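Local coordinates for RagB/SusD domain protein (Flavobacterium johnsoniae, PDB 5J5U) that probably binds chitin or chitin-derived oligosaccharides at the cell surface as a SusD homolog of a polysaccharide utilization locus, at residues R243-G246 and L247-G250. Numbering follows the deposited sequence.
Sequences RGNG and LSYG
With CG trans to the backbone N (chi1 -179°) and the amide turned about the CB-CG bond, the N245 side chain folds back over the opening turn of helix 246-253 and offers OD1 to the amide of S248. The bond from S248 N to N245 OD1 measures 2.8 Å, with an N-H...O angle of 156°. Its donor stands above the plane of the N245 carboxamide, 38° out of it, so the approach is not along a lone pair. This bond, with N245 immediately ahead of helix 246-253, makes N245 the N-cap residue. The backbone takes over where the side chain stops: Y249 N donates to N245 O at 3.1 Å, and G250 N to G246 O at 3.0 Å, two successive i to i+4 bonds that show the helix already in regular register.

S248 turns OG beside its own backbone N, anti to the carbonyl carbon, which brings it 3.5 Å from N245 CG; the polar partner of this hydroxyl is L327 O. N245 ND2 donates to T330 O, so both ends of the carboxamide are engaged, which should hold its rotation. On another side of the turn, Y249 CB packs 3.1 Å from G246 O, which sits near the plane of the ring at its edge. L247 sends its branch away from N245 to pack on N38 and L39 of helix 31-45. The buried carboxamide therefore satisfies an amide of the first helical turn, while ND2 of N245 on T330 O and OG of S248 on L327 O together tie the helix start to the 327-330 loop, and the carboxamide's carbonyl dipole should complement the partial positive charge of the helix N-terminus.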
loop_
_atom_site.group_PDB
_atom_site.type_symbol
_atom_site.label_atom_id
_atom_site.label_comp_id
_atom_site.label_asym_id
_atom_site.label_seq_id
_atom_site.Cartn_x
_atom_site.Cartn_y
_atom_site.Cartn_z
ATOM N N ARG A 243 -0.346 -5.402 18.935
ATOM C CA ARG A 243 -0.031 -6.814 18.762
ATOM C C ARG A 243 -1.011 -7.528 17.814
ATOM O O ARG A 243 -0.677 -8.562 17.226
ATOM C CB ARG A 243 0.031 -7.503 20.129
ATOM C CG ARG A 243 1.049 -6.883 21.115
ATOM C CD ARG A 243 2.297 -7.758 21.186
ATOM N NE ARG A 243 3.472 -7.066 21.717
ATOM C CZ ARG A 243 4.717 -7.542 21.648
ATOM N NH1 ARG A 243 4.964 -8.709 21.054
ATOM N NH2 ARG A 243 5.727 -6.843 22.161
ATOM N N GLY A 244 -2.223 -6.993 17.681
ATOM C CA GLY A 244 -3.140 -7.462 16.649
ATOM C C GLY A 244 -3.051 -6.684 15.336
ATOM O O GLY A 244 -2.691 -5.496 15.330
ATOM N N ASN A 245 -3.405 -7.341 14.230
ATOM C CA ASN A 245 -3.469 -6.682 12.927
ATOM C C ASN A 245 -4.394 -5.463 13.025
ATOM O O ASN A 245 -5.566 -5.589 13.367
ATOM C CB ASN A 245 -3.938 -7.696 11.847
ATOM C CG ASN A 245 -4.022 -7.099 10.427
ATOM O OD1 ASN A 245 -4.711 -6.099 10.210
ATOM N ND2 ASN A 245 -3.363 -7.745 9.453
ATOM N N GLY A 246 -3.853 -4.272 12.781
ATOM C CA GLY A 246 -4.648 -3.045 12.823
ATOM C C GLY A 246 -5.749 -2.967 11.768
ATOM O O GLY A 246 -6.845 -2.431 11.995
ATOM N N LEU A 247 -5.452 -3.507 10.595
ATOM C CA LEU A 247 -6.421 -3.498 9.502
ATOM C C LEU A 247 -7.642 -4.340 9.887
ATOM O O LEU A 247 -8.791 -3.927 9.653
ATOM C CB LEU A 247 -5.797 -4.015 8.205
ATOM C CG LEU A 247 -6.796 -4.153 7.065
ATOM C CD1 LEU A 247 -7.428 -2.813 6.736
ATOM C CD2 LEU A 247 -6.144 -4.775 5.816
ATOM N N SER A 248 -7.395 -5.496 10.505
ATOM C CA SER A 248 -8.505 -6.321 10.972
ATOM C C SER A 248 -9.272 -5.571 12.041
ATOM O O SER A 248 -10.488 -5.591 12.063
ATOM C CB SER A 248 -8.022 -7.662 11.527
ATOM O OG SER A 248 -7.280 -8.371 10.555
ATOM N N TYR A 249 -8.559 -4.855 12.894
ATOM C CA TYR A 249 -9.233 -4.000 13.861
ATOM C C TYR A 249 -10.251 -3.099 13.147
ATOM O O TYR A 249 -11.383 -2.935 13.610
ATOM C CB TYR A 249 -8.226 -3.156 14.640
ATOM C CG TYR A 249 -8.866 -2.051 15.443
ATOM C CD1 TYR A 249 -9.502 -2.332 16.644
ATOM C CD2 TYR A 249 -8.830 -0.731 15.004
ATOM C CE1 TYR A 249 -10.087 -1.337 17.389
ATOM C CE2 TYR A 249 -9.424 0.280 15.740
ATOM C CZ TYR A 249 -10.049 -0.037 16.938
ATOM O OH TYR A 249 -10.639 0.941 17.693
ATOM N N GLY A 250 -9.851 -2.508 12.024
ATOM C CA GLY A 250 -10.801 -1.707 11.259
ATOM C C GLY A 250 -11.975 -2.541 10.731
ATOM O O GLY A 250 -13.126 -2.160 10.871
#